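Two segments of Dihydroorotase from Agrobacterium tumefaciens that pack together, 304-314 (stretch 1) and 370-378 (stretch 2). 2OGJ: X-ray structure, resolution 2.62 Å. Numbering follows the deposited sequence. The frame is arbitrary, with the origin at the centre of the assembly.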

# COMPACT_ATOMS: atom_id res chain seq x y z
N LEU A 304 -3.31 6.75 -40.04
CA LEU A 304 -2.90 8.14 -40.04
C LEU A 304 -3.66 8.99 -41.06
O LEU A 304 -4.06 10.13 -40.77
CB LEU A 304 -1.40 8.23 -40.31
CG LEU A 304 -0.79 9.60 -40.05
CD1 LEU A 304 -0.95 9.90 -38.56
CD2 LEU A 304 0.69 9.63 -40.46
N ALA A 305 -3.87 8.43 -42.26
CA ALA A 305 -4.57 9.15 -43.32
C ALA A 305 -5.98 9.56 -42.87
O ALA A 305 -6.39 10.70 -43.08
CB ALA A 305 -4.64 8.28 -44.58
N THR A 306 -6.71 8.65 -42.23
CA THR A 306 -8.05 8.97 -41.76
C THR A 306 -7.97 10.07 -40.68
O THR A 306 -8.82 10.95 -40.62
CB THR A 306 -8.75 7.73 -41.16
OG1 THR A 306 -8.83 6.69 -42.14
CG2 THR A 306 -10.17 8.08 -40.69
N THR A 307 -6.94 9.99 -39.84
CA THR A 307 -6.75 10.95 -38.77
C THR A 307 -6.43 12.31 -39.38
O THR A 307 -6.88 13.35 -38.86
CB THR A 307 -5.59 10.48 -37.81
OG1 THR A 307 -5.96 9.24 -37.20
CG2 THR A 307 -5.30 11.51 -36.71
N MSE A 308 -5.66 12.32 -40.47
CA MSE A 308 -5.32 13.57 -41.14
C MSE A 308 -6.60 14.15 -41.75
O MSE A 308 -6.79 15.35 -41.79
CB MSE A 308 -4.29 13.33 -42.25
CG MSE A 308 -2.94 12.79 -41.78
SE MSE A 308 -1.88 12.08 -43.09
CE MSE A 308 -1.42 13.50 -43.93
N SER A 309 -7.50 13.26 -42.19
CA SER A 309 -8.77 13.66 -42.79
C SER A 309 -9.75 14.29 -41.79
O SER A 309 -10.56 15.14 -42.18
CB SER A 309 -9.44 12.46 -43.47
OG SER A 309 -8.62 11.92 -44.49
N LYS A 310 -9.70 13.86 -40.53
CA LYS A 310 -10.59 14.40 -39.49
C LYS A 310 -10.17 15.82 -39.12
O LYS A 310 -11.01 16.70 -38.89
CB LYS A 310 -10.57 13.51 -38.24
CG LYS A 310 -11.13 12.11 -38.46
CD LYS A 310 -11.10 11.30 -37.17
CE LYS A 310 -11.67 9.91 -37.38
NZ LYS A 310 -11.37 9.02 -36.22
N LEU A 311 -8.86 16.06 -39.07
CA LEU A 311 -8.34 17.38 -38.75
C LEU A 311 -8.65 18.33 -39.90
O LEU A 311 -9.02 19.47 -39.68
CB LEU A 311 -6.84 17.33 -38.49
CG LEU A 311 -6.37 17.10 -37.05
CD1 LEU A 311 -7.04 18.13 -36.14
CD2 LEU A 311 -6.70 15.68 -36.60
N LEU A 312 -8.49 17.84 -41.12
CA LEU A 312 -8.77 18.64 -42.30
C LEU A 312 -10.25 19.00 -42.33
O LEU A 312 -10.62 20.05 -42.84
CB LEU A 312 -8.44 17.86 -43.58
CG LEU A 312 -8.51 18.69 -44.87
CD1 LEU A 312 -7.29 19.58 -44.94
CD2 LEU A 312 -8.54 17.78 -46.07
N SER A 313 -11.09 18.12 -41.79
CA SER A 313 -12.53 18.32 -41.77
C SER A 313 -12.96 19.35 -40.74
O SER A 313 -14.04 19.92 -40.87
CB SER A 313 -13.25 17.00 -41.49
OG SER A 313 -13.24 16.69 -40.11
N VAL A 314 -12.16 19.58 -39.71
CA VAL A 314 -12.54 20.58 -38.72
C VAL A 314 -11.72 21.85 -38.92
O VAL A 314 -11.34 22.54 -37.97
CB VAL A 314 -12.40 20.08 -37.27
CG1 VAL A 314 -13.53 19.10 -36.95
CG2 VAL A 314 -11.04 19.43 -37.06
N ARG A 370 -18.91 13.03 -41.31
CA ARG A 370 -18.66 12.46 -42.63
C ARG A 370 -17.71 13.32 -43.44
O ARG A 370 -18.10 14.37 -43.95
CB ARG A 370 -19.97 12.26 -43.40
CG ARG A 370 -20.88 13.47 -43.48
CD ARG A 370 -22.08 13.21 -44.40
NE ARG A 370 -22.94 12.11 -43.93
CZ ARG A 370 -22.71 10.82 -44.14
NH1 ARG A 370 -21.63 10.43 -44.82
NH2 ARG A 370 -23.56 9.90 -43.69
N LEU A 371 -16.47 12.86 -43.53
CA LEU A 371 -15.40 13.54 -44.25
C LEU A 371 -15.69 13.67 -45.75
O LEU A 371 -16.05 12.70 -46.42
CB LEU A 371 -14.08 12.80 -44.02
CG LEU A 371 -13.87 12.28 -42.59
CD1 LEU A 371 -12.70 11.33 -42.53
CD2 LEU A 371 -13.68 13.44 -41.64
N LYS A 372 -15.54 14.89 -46.27
CA LYS A 372 -15.79 15.19 -47.67
C LYS A 372 -14.52 15.11 -48.53
O LYS A 372 -14.59 15.13 -49.76
CB LYS A 372 -16.39 16.60 -47.79
CG LYS A 372 -17.72 16.79 -47.05
CD LYS A 372 -18.77 15.82 -47.55
CE LYS A 372 -20.15 16.15 -47.02
NZ LYS A 372 -21.15 15.14 -47.48
N ARG A 373 -13.37 15.02 -47.88
CA ARG A 373 -12.09 14.91 -48.57
C ARG A 373 -11.24 13.91 -47.81
O ARG A 373 -11.22 13.90 -46.58
CB ARG A 373 -11.39 16.27 -48.62
CG ARG A 373 -12.13 17.25 -49.50
CD ARG A 373 -11.79 18.67 -49.14
NE ARG A 373 -10.52 19.13 -49.70
CZ ARG A 373 -9.90 20.24 -49.30
NH1 ARG A 373 -10.43 21.00 -48.34
NH2 ARG A 373 -8.76 20.61 -49.88
N LEU A 374 -10.54 13.05 -48.54
CA LEU A 374 -9.73 12.03 -47.91
C LEU A 374 -8.29 11.88 -48.35
O LEU A 374 -7.99 11.73 -49.54
CB LEU A 374 -10.41 10.67 -48.08
CG LEU A 374 -11.73 10.51 -47.35
CD1 LEU A 374 -12.34 9.19 -47.77
CD2 LEU A 374 -11.50 10.57 -45.85
N PHE A 375 -7.39 11.93 -47.38
CA PHE A 375 -6.00 11.70 -47.70
C PHE A 375 -6.00 10.22 -48.01
O PHE A 375 -6.55 9.41 -47.26
CB PHE A 375 -5.09 12.02 -46.52
CG PHE A 375 -4.90 13.48 -46.28
CD1 PHE A 375 -5.84 14.20 -45.54
CD2 PHE A 375 -3.81 14.15 -46.82
CE1 PHE A 375 -5.68 15.57 -45.34
CE2 PHE A 375 -3.64 15.52 -46.64
CZ PHE A 375 -4.58 16.23 -45.89
N GLU A 376 -5.41 9.87 -49.15
CA GLU A 376 -5.35 8.48 -49.56
C GLU A 376 -3.95 8.12 -50.06
O GLU A 376 -3.57 8.46 -51.18
CB GLU A 376 -6.40 8.22 -50.64
CG GLU A 376 -6.96 6.81 -50.58
CD GLU A 376 -8.43 6.77 -50.19
OE1 GLU A 376 -8.93 7.76 -49.61
OE2 GLU A 376 -9.10 5.75 -50.46
N PRO A 377 -3.15 7.45 -49.21
CA PRO A 377 -1.79 7.07 -49.59
C PRO A 377 -1.76 6.07 -50.74
O PRO A 377 -2.59 5.17 -50.81
CB PRO A 377 -1.21 6.50 -48.29
CG PRO A 377 -2.38 6.02 -47.54
CD PRO A 377 -3.42 7.09 -47.80
N ARG A 378 -0.80 6.27 -51.64
CA ARG A 378 -0.59 5.43 -52.83
C ARG A 378 0.70 4.63 -52.75
O ARG A 378 0.70 3.40 -52.87
CB ARG A 378 -0.62 6.31 -54.06
CG ARG A 378 -1.94 6.27 -54.80
CD ARG A 378 -3.07 6.75 -53.93
NE ARG A 378 -4.17 7.24 -54.76
CZ ARG A 378 -5.44 6.87 -54.66
NH1 ARG A 378 -5.82 5.98 -53.76
NH2 ARG A 378 -6.33 7.40 -55.47

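A single serine hydroxyl ties the helix to the strand by the only hydrogen bond between the two stretches. Ser309 OG accepts a hydrogen bond from the backbone of the strand, Phe375 N to Ser309 OG at 3.1 Å and nearly straight at 162°, while donating its own proton to the helix carbonyl one turn back, Ser309 OG to Ala305 O at 2.9 Å. With chi1 in the m well, the short side chain spends both capacities at once, so a polar group can be buried here without going unsatisfied.

The helix and the strand that carries Phe375 run roughly antiparallel, at 158°, their axes approaching to 6.9 Å. Small residues suit such closeness: Ala305 CB lies 3.5 Å from Phe375 O and 3.6 Å from Pro377 CD, so backbone and proline ring pack directly against the methyl.

Phe375 has the most area covered. Selenomethionine Met308 sets its CB over one ring face, 4.2 Å from the centroid of the Phe375 ring, a CH-pi contact; its SE approaches obliquely. Leu312 CD2 reaches Phe375 CE1 at 3.7 Å and also lies over a face of the Arg373 guanidinium, a flat surface that accepts apolar packing.

Before the corner in the chain, branched Leu371 spans successive turns: its CD1 is 3.6 Å from Ser309 CB, its CD2 3.6 Å from Ser313 CB.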